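Local structure of 6-aminohexanoate-dimer hydrolase (Bacillus anthracis, 4GB7) at residues Y194-Y199 / L204-A209. The protein probably hydrolyses the amide bond of 6-aminohexanoate dimers or related substrates, using a serine beta-lactamase-type fold. Sequence-based numbering, arbitrary orientation. Where two conformers were deposited one is given.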
loop_
_atom_site.group_PDB
_atom_site.type_symbol
_atom_site.label_atom_id
_atom_site.label_comp_id
_atom_site.label_asym_id
_atom_site.label_seq_id
_atom_site.Cartn_x
_atom_site.Cartn_y
_atom_site.Cartn_z
ATOM N N TYR A 194 -1.095 19.633 -8.229
ATOM C CA TYR A 194 -1.066 20.506 -7.090
ATOM C C TYR A 194 0.075 21.480 -7.298
ATOM O O TYR A 194 1.057 21.164 -8.018
ATOM C CB TYR A 194 -0.767 19.723 -5.788
ATOM C CG TYR A 194 -1.642 18.487 -5.550
ATOM C CD1 TYR A 194 -2.886 18.590 -4.950
ATOM C CD2 TYR A 194 -1.225 17.239 -5.918
ATOM C CE1 TYR A 194 -3.656 17.469 -4.720
ATOM C CE2 TYR A 194 -1.979 16.117 -5.688
ATOM C CZ TYR A 194 -3.223 16.248 -5.105
ATOM O OH TYR A 194 -4.008 15.147 -4.850
ATOM N N PRO A 195 -0.003 22.637 -6.634
ATOM C CA PRO A 195 1.173 23.485 -6.568
ATOM C C PRO A 195 2.333 22.765 -5.908
ATOM O O PRO A 195 2.132 21.819 -5.162
ATOM C CB PRO A 195 0.732 24.657 -5.678
ATOM C CG PRO A 195 -0.756 24.614 -5.644
ATOM C CD PRO A 195 -1.162 23.207 -5.919
ATOM N N THR A 196 3.550 23.204 -6.192
ATOM C CA THR A 196 4.710 22.719 -5.453
ATOM C C THR A 196 4.973 23.494 -4.159
ATOM O O THR A 196 5.607 22.965 -3.260
ATOM C CB THR A 196 5.991 22.773 -6.298
ATOM O OG1 THR A 196 6.346 24.131 -6.581
ATOM C CG2 THR A 196 5.844 21.972 -7.591
ATOM N N HIS A 197 4.510 24.749 -4.058
ATOM C CA HIS A 197 4.852 25.622 -2.906
ATOM C C HIS A 197 6.349 25.717 -2.704
ATOM O O HIS A 197 6.852 25.848 -1.594
ATOM C CB HIS A 197 4.126 25.138 -1.647
ATOM C CG HIS A 197 2.640 25.124 -1.820
ATOM N ND1 HIS A 197 1.923 26.258 -1.914
ATOM C CD2 HIS A 197 1.745 24.075 -1.987
ATOM C CE1 HIS A 197 0.628 25.955 -2.142
ATOM N NE2 HIS A 197 0.510 24.620 -2.160
ATOM N N GLY A 198 7.073 25.632 -3.805
ATOM C CA GLY A 198 8.492 25.774 -3.800
ATOM C C GLY A 198 9.292 24.600 -3.326
ATOM O O GLY A 198 10.547 24.659 -3.269
ATOM N N TYR A 199 8.629 23.495 -3.066
ATOM C CA TYR A 199 9.340 22.336 -2.548
ATOM C C TYR A 199 9.635 21.373 -3.663
ATOM O O TYR A 199 8.792 21.152 -4.506
ATOM C CB TYR A 199 8.523 21.592 -1.505
ATOM C CG TYR A 199 9.254 20.387 -0.990
ATOM C CD1 TYR A 199 10.093 20.493 0.110
ATOM C CD2 TYR A 199 9.173 19.145 -1.640
ATOM C CE1 TYR A 199 10.815 19.407 0.572
ATOM C CE2 TYR A 199 9.890 18.034 -1.169
ATOM C CZ TYR A 199 10.708 18.184 -0.064
ATOM O OH TYR A 199 11.434 17.121 0.401
ATOM N N LEU A 204 11.139 12.407 -5.198
ATOM C CA LEU A 204 9.758 12.481 -4.752
ATOM C C LEU A 204 8.872 13.197 -5.764
ATOM O O LEU A 204 9.131 14.353 -6.142
ATOM C CB LEU A 204 9.768 13.236 -3.433
ATOM C CG LEU A 204 8.754 12.981 -2.340
ATOM C CD1 LEU A 204 8.680 11.524 -1.890
ATOM C CD2 LEU A 204 9.052 13.942 -1.198
ATOM N N GLU A 205 7.860 12.481 -6.238
ATOM C CA GLU A 205 6.780 13.060 -7.025
ATOM C C GLU A 205 6.075 14.136 -6.203
ATOM O O GLU A 205 5.979 14.027 -5.002
ATOM C CB GLU A 205 5.767 11.977 -7.429
ATOM C CG GLU A 205 6.328 10.935 -8.388
ATOM C CD GLU A 205 5.260 10.077 -9.047
ATOM O OE1 GLU A 205 5.629 9.393 -10.008
ATOM O OE2 GLU A 205 4.069 10.084 -8.638
ATOM N N ASN A 206 5.591 15.181 -6.863
ATOM C CA ASN A 206 4.894 16.250 -6.149
ATOM C C ASN A 206 3.665 15.759 -5.374
ATOM O O ASN A 206 3.368 16.249 -4.302
ATOM C CB ASN A 206 4.461 17.372 -7.090
ATOM C CG ASN A 206 4.057 18.609 -6.332
ATOM O OD1 ASN A 206 4.750 19.010 -5.381
ATOM N ND2 ASN A 206 2.922 19.207 -6.703
ATOM N N GLN A 207 2.979 14.749 -5.884
ATOM C CA GLN A 207 1.778 14.246 -5.204
ATOM C C GLN A 207 2.139 13.620 -3.853
ATOM O O GLN A 207 1.344 13.612 -2.928
ATOM C CB GLN A 207 1.068 13.209 -6.065
ATOM C CG GLN A 207 1.802 11.882 -6.161
ATOM C CD GLN A 207 0.982 10.837 -6.843
ATOM O OE1 GLN A 207 0.050 10.289 -6.260
ATOM N NE2 GLN A 207 1.323 10.545 -8.071
ATOM N N ASP A 208 3.366 13.093 -3.740
ATOM C CA ASP A 208 3.852 12.614 -2.468
ATOM C C ASP A 208 4.352 13.790 -1.566
ATOM O O ASP A 208 4.025 13.859 -0.396
ATOM C CB ASP A 208 5.025 11.649 -2.674
ATOM C CG ASP A 208 4.606 10.261 -3.120
ATOM O OD1 ASP A 208 3.537 9.768 -2.749
ATOM O OD2 ASP A 208 5.405 9.616 -3.801
ATOM N N ALA A 209 5.183 14.680 -2.130
ATOM C CA ALA A 209 5.717 15.848 -1.424
ATOM C C ALA A 209 4.562 16.607 -0.770
ATOM O O ALA A 209 4.605 16.917 0.412
ATOM C CB ALA A 209 6.490 16.751 -2.398
HETATM O O HOH W 1 1.250 17.892 -8.741
HETATM O O HOH W 2 7.518 18.901 -5.529
#
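Tyr194 meets the first turn of helix 206-214 obliquely, its ring carbon CE2 lying 4.2 Å from CA of Gln207. A chi1 of -51° sets CG anti to the carbonyl carbon and turns the ring toward that helix; its hydroxyl is hydrogen-bonded to Asn250. The backbone N of Tyr194 donates to a water that also accepts from ND2 of Asn206, bridging the two segments. At Pro195 the carbonyl receives the direct bond of the contact: Asn206 ND2 to Pro195 O is 3.1 Å and nearly straight, 173° at the hydrogen. The acceptor lies in the amide plane of Asn206, yet the donor stands 67° out of the Pro195 carbonyl plane, not directed at a lone pair. With CG anti to its backbone N, Asn206 reaches across to the loop, and its ND2 serves both this carbonyl and the bridging water. Thr196 crosses the same amide at about a right angle, CG2 3.9 Å from OD1 of Asn206; Gln210 donates both to that OD1 and to Thr196 O. The chain then reverses in a type I' turn from Thr196 to Tyr199, closed by Tyr199 N to Thr196 O (3.1 Å) and by an ST turn, Gly198 N to Thr196 OG1 (3.2 Å). A second water lies 2.8 Å from both Tyr199 O and Asn206 OD1. The Tyr199 ring packs obliquely, CD2 3.7 Å from CB of Ala209. Together these contacts tie a beta-turn loop to the helix start just after N-cap Glu205, in a beta-lactamase-family fold, where Gln207 touches a candidate, unconfirmed SxxK motif (Ser140, Lys143, Tyr249).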